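Local coordinates for abhydrolase domain-containing protein (Exiguobacterium antarcticum, PDB 5H3H) that hydrolyses esters as an alpha/beta-hydrolase-fold esterase and probably also has perhydrolase activity, its pocket holding ethaneperoxoic acid in the crystal, at residues L213-G217 / A228-H232; Y39-R43 / R255-E260. Numbering follows the deposited sequence.

Interaction 1. Residues L213-G217 / A228-H232; sequences LIMHG and AEVMH
This is a buried strand-on-helix contact inside a beta-alpha-beta unit of the alpha/beta hydrolase fold. Strand 213-217 is extended and helix 228-232 is regular, with His232 N hydrogen-bonded to Ala228 O at 3.0 Å. The axes of the two segments run almost antiparallel, at 169°, and approach to 9.4 Å. His216 and Ala228 lie opposite each other, CA to CA 6.5 Å. Alternate strand residues Ile214 and His216 point toward the helix, while Met215 points away, and its side chain packs on helix 255-267. Ile214 (chi1 m) places CG2 4.0 Å from Ala228 CB and 4.1 Å from Met231 CE. Met231 is mtm, which brings its methyl end to the strand. His216, with chi1 at -147° and chi2 at 113°, sets ND1 3.7 Å from Ala228 CB and 4.3 Å from Met231 CE. Its NE2 is hydrogen-bonded to the carbonyl of Cys223, in the connection between strand and helix. Across the two segments the contact is mainly apolar. His216 ND1 is buried without a polar partner, and the ring is held through NE2.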
ATOM      1  N   LEU B 213     -16.857   0.967  -8.915  1.00 28.16           N
ATOM      2  CA  LEU B 213     -17.827   1.363  -9.933  1.00 26.30           C
ATOM      3  C   LEU B 213     -17.197   2.349 -10.909  1.00 26.12           C
ATOM      4  O   LEU B 213     -16.681   3.389 -10.468  1.00 23.68           O
ATOM      5  CB  LEU B 213     -18.997   2.054  -9.284  1.00 31.13           C
ATOM      6  CG  LEU B 213     -20.025   2.629 -10.259  1.00 31.52           C
ATOM      7  CD1 LEU B 213     -20.629   1.460 -11.041  1.00 34.52           C
ATOM      8  CD2 LEU B 213     -21.088   3.439  -9.538  1.00 28.79           C
ATOM      9  N   ILE B 214     -17.315   2.049 -12.225  1.00 23.34           N
ATOM     10  CA  ILE B 214     -16.848   2.902 -13.296  1.00 26.04           C
ATOM     11  C   ILE B 214     -18.099   3.547 -13.899  1.00 26.56           C
ATOM     12  O   ILE B 214     -19.005   2.840 -14.322  1.00 25.03           O
ATOM     13  CB  ILE B 214     -16.104   2.108 -14.428  1.00 30.61           C
ATOM     14  CG1 ILE B 214     -15.046   1.127 -13.883  1.00 34.47           C
ATOM     15  CG2 ILE B 214     -15.505   3.056 -15.482  1.00 29.62           C
ATOM     16  CD1 ILE B 214     -14.054   1.777 -12.972  1.00 37.03           C
ATOM     17  N   MET B 215     -18.100   4.873 -13.952  1.00 23.94           N
ATOM     18  CA  MET B 215     -19.168   5.669 -14.533  1.00 24.21           C
ATOM     19  C   MET B 215     -18.483   6.387 -15.705  1.00 22.52           C
ATOM     20  O   MET B 215     -17.426   7.039 -15.489  1.00 20.24           O
ATOM     21  CB  MET B 215     -19.707   6.686 -13.481  1.00 25.96           C
ATOM     22  CG  MET B 215     -20.793   6.138 -12.573  1.00 33.53           C
ATOM     23  SD  MET B 215     -21.726   7.314 -11.522  1.00 38.73           S
ATOM     24  CE  MET B 215     -20.492   7.332 -10.330  1.00 27.44           C
ATOM     25  N   HIS B 216     -19.023   6.285 -16.945  1.00 19.73           N
ATOM     26  CA  HIS B 216     -18.356   6.973 -18.049  1.00 20.52           C
ATOM     27  C   HIS B 216     -19.347   7.283 -19.192  1.00 22.03           C
ATOM     28  O   HIS B 216     -20.229   6.462 -19.490  1.00 25.62           O
ATOM     29  CB  HIS B 216     -17.235   6.104 -18.564  1.00 19.77           C
ATOM     30  CG  HIS B 216     -16.061   6.849 -19.070  1.00 19.79           C
ATOM     31  ND1 HIS B 216     -14.850   6.792 -18.437  1.00 20.56           N
ATOM     32  CD2 HIS B 216     -15.874   7.587 -20.188  1.00 18.49           C
ATOM     33  CE1 HIS B 216     -13.961   7.489 -19.132  1.00 22.39           C
ATOM     34  NE2 HIS B 216     -14.569   7.989 -20.196  1.00 22.12           N
ATOM     35  N   GLY B 217     -19.198   8.485 -19.757  1.00 22.85           N
ATOM     36  CA  GLY B 217     -19.985   8.964 -20.906  1.00 24.33           C
ATOM     37  C   GLY B 217     -19.593   8.286 -22.212  1.00 27.11           C
ATOM     38  O   GLY B 217     -18.401   8.227 -22.581  1.00 26.99           O
ATOM     39  N   ALA B 228     -12.684   3.466 -20.283  1.00 24.10           N
ATOM     40  CA  ALA B 228     -13.587   2.752 -19.374  1.00 25.35           C
ATOM     41  C   ALA B 228     -13.561   1.251 -19.601  1.00 27.41           C
ATOM     42  O   ALA B 228     -13.528   0.487 -18.671  1.00 27.04           O
ATOM     43  CB  ALA B 228     -15.020   3.260 -19.486  1.00 25.91           C
ATOM     44  N   GLU B 229     -13.588   0.837 -20.864  1.00 29.32           N
ATOM     45  CA  GLU B 229     -13.433  -0.580 -21.194  1.00 29.02           C
ATOM     46  C   GLU B 229     -12.141  -1.158 -20.626  1.00 27.37           C
ATOM     47  O   GLU B 229     -12.116  -2.257 -20.095  1.00 26.63           O
ATOM     48  CB  GLU B 229     -13.552  -0.767 -22.719  1.00 31.86           C
ATOM     49  CG  GLU B 229     -15.002  -0.621 -23.177  1.00 35.13           C
ATOM     50  CD  GLU B 229     -15.228  -0.556 -24.697  1.00 39.99           C
ATOM     51  OE1 GLU B 229     -14.266  -0.341 -25.467  1.00 45.22           O
ATOM     52  OE2 GLU B 229     -16.397  -0.687 -25.115  1.00 42.12           O
ATOM     53  N   VAL B 230     -11.067  -0.412 -20.707  1.00 25.10           N
ATOM     54  CA  VAL B 230      -9.788  -0.889 -20.228  1.00 28.58           C
ATOM     55  C   VAL B 230      -9.809  -1.038 -18.699  1.00 30.79           C
ATOM     56  O   VAL B 230      -9.377  -2.069 -18.145  1.00 30.21           O
ATOM     57  CB  VAL B 230      -8.649  -0.022 -20.726  1.00 29.05           C
ATOM     58  CG1 VAL B 230      -7.336  -0.327 -19.995  1.00 31.31           C
ATOM     59  CG2 VAL B 230      -8.464  -0.267 -22.219  1.00 30.71           C
ATOM     60  N   MET B 231     -10.388  -0.056 -18.036  1.00 25.86           N
ATOM     61  CA  MET B 231     -10.466  -0.097 -16.587  1.00 27.10           C
ATOM     62  C   MET B 231     -11.298  -1.247 -16.092  1.00 26.37           C
ATOM     63  O   MET B 231     -10.907  -1.881 -15.127  1.00 26.67           O
ATOM     64  CB  MET B 231     -11.019   1.199 -16.034  1.00 25.23           C
ATOM     65  CG  MET B 231     -10.017   2.316 -16.041  1.00 26.95           C
ATOM     66  SD  MET B 231     -10.682   3.863 -15.313  1.00 27.28           S
ATOM     67  CE  MET B 231     -11.774   4.479 -16.599  1.00 29.43           C
ATOM     68  N   HIS B 232     -12.444  -1.484 -16.746  1.00 26.11           N
ATOM     69  CA  HIS B 232     -13.399  -2.543 -16.394  1.00 28.35           C
ATOM     70  C   HIS B 232     -12.767  -3.949 -16.573  1.00 30.14           C
ATOM     71  O   HIS B 232     -13.099  -4.885 -15.830  1.00 31.67           O
ATOM     72  CB  HIS B 232     -14.688  -2.387 -17.245  1.00 26.57           C
ATOM     73  CG  HIS B 232     -15.850  -3.253 -16.826  1.00 29.32           C
ATOM     74  ND1 HIS B 232     -16.614  -3.963 -17.725  1.00 32.45           N
ATOM     75  CD2 HIS B 232     -16.426  -3.458 -15.620  1.00 30.66           C
ATOM     76  CE1 HIS B 232     -17.575  -4.604 -17.086  1.00 30.58           C
ATOM     77  NE2 HIS B 232     -17.473  -4.322 -15.805  1.00 30.68           N
TER

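Interaction 2. Residues Y39-R43 / R255-E260; sequences YQKNR and REKFTE
Helices 39-43 and 255-260 cross at -49°, with axes 9.5 Å apart. Gln40 and Thr259 come closest, CA to CA 5.3 Å. Gln40 (chi1 m, chi2 p) folds its amide between the helices. Its NE2 lies 2.9 Å from CG2 of Thr259 (chi1 p), a tight contact, and 3.6 Å from Phe258 CD2 at the ring edge. It also hydrogen-bonds weakly to Phe251 O. Tyr39 CB packs 3.6 Å from Arg255 CD. Arg255 (chi1 t) forms a salt bridge with Glu256, NH2 to OE1 2.7 Å. Arg43 (tpp) meets Glu260 (mm) by charge alone, NE to OE1 3.1 Å, the oxygen lying well out of the guanidinium plane. Arg43 NH1 also pairs with Glu46. A water donates to Thr259 OG1 (2.9 Å), donates weakly to Glu256 OE1 (2.8 Å) and accepts weakly from Arg43 NH2 (3.1 Å). These groups flank the Gln40-Thr259 packing. Helix 38-46 thus packs on the C-terminal helix, as in the alpha/beta hydrolase fold, and Phe258 meets helix 250-253 and strand 211-217.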
ATOM      1  N   TYR B  39     -24.061  19.739  -7.373  1.00 22.18           N
ATOM      2  CA  TYR B  39     -25.342  19.038  -7.615  1.00 20.93           C
ATOM      3  C   TYR B  39     -25.408  17.644  -6.945  1.00 22.33           C
ATOM      4  O   TYR B  39     -26.466  17.225  -6.486  1.00 24.30           O
ATOM      5  CB  TYR B  39     -25.687  18.995  -9.139  1.00 20.50           C
ATOM      6  CG  TYR B  39     -25.853  20.386  -9.662  1.00 18.01           C
ATOM      7  CD1 TYR B  39     -26.982  21.118  -9.341  1.00 18.93           C
ATOM      8  CD2 TYR B  39     -24.781  21.053 -10.293  1.00 18.41           C
ATOM      9  CE1 TYR B  39     -27.097  22.458  -9.692  1.00 20.69           C
ATOM     10  CE2 TYR B  39     -24.895  22.378 -10.650  1.00 18.98           C
ATOM     11  CZ  TYR B  39     -26.061  23.082 -10.347  1.00 19.16           C
ATOM     12  OH  TYR B  39     -26.206  24.423 -10.687  1.00 20.24           O
ATOM     13  N   GLN B  40     -24.267  16.957  -6.886  1.00 20.62           N
ATOM     14  CA  GLN B  40     -24.122  15.699  -6.179  1.00 23.70           C
ATOM     15  C   GLN B  40     -24.050  15.914  -4.695  1.00 22.45           C
ATOM     16  O   GLN B  40     -24.697  15.237  -3.939  1.00 23.68           O
ATOM     17  CB  GLN B  40     -22.876  14.940  -6.653  1.00 25.66           C
ATOM     18  CG  GLN B  40     -23.053  14.361  -8.049  1.00 23.10           C
ATOM     19  CD  GLN B  40     -23.059  15.431  -9.115  1.00 24.30           C
ATOM     20  OE1 GLN B  40     -22.132  16.210  -9.194  1.00 21.56           O
ATOM     21  NE2 GLN B  40     -24.066  15.454  -9.953  1.00 25.11           N
ATOM     22  N   LYS B  41     -23.270  16.892  -4.277  1.00 23.20           N
ATOM     23  CA  LYS B  41     -23.094  17.182  -2.847  1.00 22.38           C
ATOM     24  C   LYS B  41     -24.441  17.461  -2.194  1.00 21.29           C
ATOM     25  O   LYS B  41     -24.653  17.028  -1.041  1.00 21.31           O
ATOM     26  CB  LYS B  41     -22.135  18.389  -2.661  1.00 22.44           C
ATOM     27  CG  LYS B  41     -22.132  19.020  -1.286  1.00 22.88           C
ATOM     28  CD  LYS B  41     -21.448  20.384  -1.320  1.00 27.11           C
ATOM     29  CE  LYS B  41     -22.306  21.430  -2.018  1.00 30.52           C
ATOM     30  NZ  LYS B  41     -21.665  22.770  -2.098  1.00 28.02           N
ATOM     31  N   ASN B  42     -25.310  18.197  -2.880  1.00 19.54           N
ATOM     32  CA  ASN B  42     -26.628  18.590  -2.305  1.00 21.58           C
ATOM     33  C   ASN B  42     -27.387  17.341  -1.922  1.00 23.14           C
ATOM     34  O   ASN B  42     -27.922  17.248  -0.816  1.00 22.18           O
ATOM     35  CB  ASN B  42     -27.500  19.381  -3.243  1.00 22.22           C
ATOM     36  CG  ASN B  42     -26.943  20.740  -3.585  1.00 24.98           C
ATOM     37  OD1 ASN B  42     -26.157  21.336  -2.827  1.00 23.56           O
ATOM     38  ND2 ASN B  42     -27.374  21.259  -4.734  1.00 22.34           N
ATOM     39  N   ARG B  43     -27.393  16.371  -2.829  1.00 24.75           N
ATOM     40  CA  ARG B  43     -28.054  15.083  -2.543  1.00 26.14           C
ATOM     41  C   ARG B  43     -27.350  14.259  -1.476  1.00 23.75           C
ATOM     42  O   ARG B  43     -28.042  13.702  -0.615  1.00 24.15           O
ATOM     43  CB  ARG B  43     -28.290  14.244  -3.807  1.00 33.33           C
ATOM     44  CG  ARG B  43     -29.279  13.064  -3.633  1.00 36.01           C
ATOM     45  CD  ARG B  43     -30.756  13.476  -3.629  1.00 37.50           C
ATOM     46  NE  ARG B  43     -31.030  14.404  -4.729  1.00 43.39           N
ATOM     47  CZ  ARG B  43     -32.135  15.144  -4.875  1.00 49.15           C
ATOM     48  NH1 ARG B  43     -33.156  15.046  -3.997  1.00 49.53           N
ATOM     49  NH2 ARG B  43     -32.244  15.978  -5.938  1.00 45.99           N
ATOM     50  N   ARG B 255     -27.349  14.747 -15.029  1.00 25.90           N
ATOM     51  CA  ARG B 255     -27.282  15.099 -13.649  1.00 28.50           C
ATOM     52  C   ARG B 255     -27.986  14.128 -12.713  1.00 24.86           C
ATOM     53  O   ARG B 255     -27.387  13.628 -11.763  1.00 25.24           O
ATOM     54  CB  ARG B 255     -27.829  16.504 -13.417  1.00 30.80           C
ATOM     55  CG  ARG B 255     -27.413  16.984 -12.020  1.00 34.81           C
ATOM     56  CD  ARG B 255     -28.397  17.766 -11.184  1.00 39.67           C
ATOM     57  NE  ARG B 255     -29.768  17.253 -11.211  1.00 41.88           N
ATOM     58  CZ  ARG B 255     -30.675  17.700 -12.055  1.00 38.32           C
ATOM     59  NH1 ARG B 255     -30.340  18.620 -12.952  1.00 40.51           N
ATOM     60  NH2 ARG B 255     -31.896  17.185 -12.050  1.00 37.13           N
ATOM     61  N   GLU B 256     -29.277  13.924 -12.950  1.00 26.61           N
ATOM     62  CA  GLU B 256     -30.092  13.065 -12.106  1.00 28.03           C
ATOM     63  C   GLU B 256     -29.620  11.622 -12.050  1.00 26.42           C
ATOM     64  O   GLU B 256     -29.478  11.034 -10.932  1.00 27.10           O
ATOM     65  CB  GLU B 256     -31.549  13.140 -12.562  1.00 32.54           C
ATOM     66  CG  GLU B 256     -32.543  12.819 -11.463  1.00 40.65           C
ATOM     67  CD  GLU B 256     -32.902  14.035 -10.628  1.00 50.99           C
ATOM     68  OE1 GLU B 256     -32.063  14.959 -10.501  1.00 59.20           O
ATOM     69  OE2 GLU B 256     -34.029  14.076 -10.080  1.00 61.00           O
ATOM     70  N   LYS B 257     -29.308  11.047 -13.219  1.00 25.46           N
ATOM     71  CA  LYS B 257     -28.810   9.672 -13.258  1.00 27.63           C
ATOM     72  C   LYS B 257     -27.426   9.544 -12.567  1.00 26.71           C
ATOM     73  O   LYS B 257     -27.151   8.623 -11.761  1.00 24.81           O
ATOM     74  CB  LYS B 257     -28.752   9.170 -14.692  1.00 31.01           C
ATOM     75  CG  LYS B 257     -28.467   7.678 -14.775  1.00 33.60           C
ATOM     76  CD  LYS B 257     -28.197   7.268 -16.217  1.00 35.10           C
ATOM     77  CE  LYS B 257     -27.521   5.930 -16.274  1.00 35.61           C
ATOM     78  NZ  LYS B 257     -27.242   5.525 -17.683  1.00 37.95           N
ATOM     79  N   PHE B 258     -26.559  10.496 -12.855  1.00 27.40           N
ATOM     80  CA  PHE B 258     -25.233  10.485 -12.237  1.00 26.05           C
ATOM     81  C   PHE B 258     -25.383  10.545 -10.717  1.00 25.33           C
ATOM     82  O   PHE B 258     -24.824   9.692 -10.024  1.00 25.58           O
ATOM     83  CB  PHE B 258     -24.371  11.642 -12.764  1.00 23.73           C
ATOM     84  CG  PHE B 258     -22.959  11.610 -12.247  1.00 25.87           C
ATOM     85  CD1 PHE B 258     -21.998  10.846 -12.854  1.00 26.07           C
ATOM     86  CD2 PHE B 258     -22.600  12.334 -11.143  1.00 26.13           C
ATOM     87  CE1 PHE B 258     -20.703  10.782 -12.375  1.00 26.21           C
ATOM     88  CE2 PHE B 258     -21.311  12.293 -10.680  1.00 27.31           C
ATOM     89  CZ  PHE B 258     -20.363  11.515 -11.289  1.00 27.40           C
ATOM     90  N   THR B 259     -26.136  11.534 -10.208  1.00 25.14           N
ATOM     91  CA  THR B 259     -26.346  11.680  -8.764  1.00 26.52           C
ATOM     92  C   THR B 259     -27.005  10.468  -8.120  1.00 27.53           C
ATOM     93  O   THR B 259     -26.568   9.974  -7.117  1.00 24.99           O
ATOM     94  CB  THR B 259     -27.118  13.002  -8.372  1.00 28.02           C
ATOM     95  OG1 THR B 259     -28.329  13.154  -9.129  1.00 43.15           O
ATOM     96  CG2 THR B 259     -26.362  14.144  -8.708  1.00 28.22           C
ATOM     97  N   GLU B 260     -28.056   9.949  -8.705  1.00 30.10           N
ATOM     98  CA  GLU B 260     -28.748   8.887  -8.025  1.00 32.06           C
ATOM     99  C   GLU B 260     -28.025   7.516  -8.135  1.00 30.72           C
ATOM    100  O   GLU B 260     -28.083   6.755  -7.220  1.00 30.86           O
ATOM    101  CB  GLU B 260     -30.220   8.890  -8.448  1.00 37.63           C
ATOM    102  CG  GLU B 260     -30.967  10.185  -8.069  1.00 43.28           C
ATOM    103  CD  GLU B 260     -31.073  10.473  -6.553  1.00 47.95           C
ATOM    104  OE1 GLU B 260     -30.987  11.662  -6.172  1.00 54.45           O
ATOM    105  OE2 GLU B 260     -31.271   9.545  -5.740  1.00 51.78           O
TER
HETATM  106  O   HOH W   1     -30.728  14.352  -8.152  1.00 45.42           O

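In the fold
Interactions 1 and 2 have centres about 19 Å apart and join directly through strand 211-217. Met215 SD lies 3.7 Å from Phe258 CE1, so one face of the strand meets helix 255-267 and the other meets helix 225-234. This is the helix-sheet-helix sandwich of the alpha/beta hydrolase fold. Along the chain, interaction 1 is nested within the loop that interaction 2 closes. Neither contact forms the ligand pocket. The side chain of His216 is about 10 Å from the bound ethaneperoxoic acid, and that of Phe258 about 12 Å. His216 touches the probable Ser96-His248-Asp220 triad, but lies near Ser96 and the nucleophile elbow without touching them; Ser96 and His248 also line the pocket.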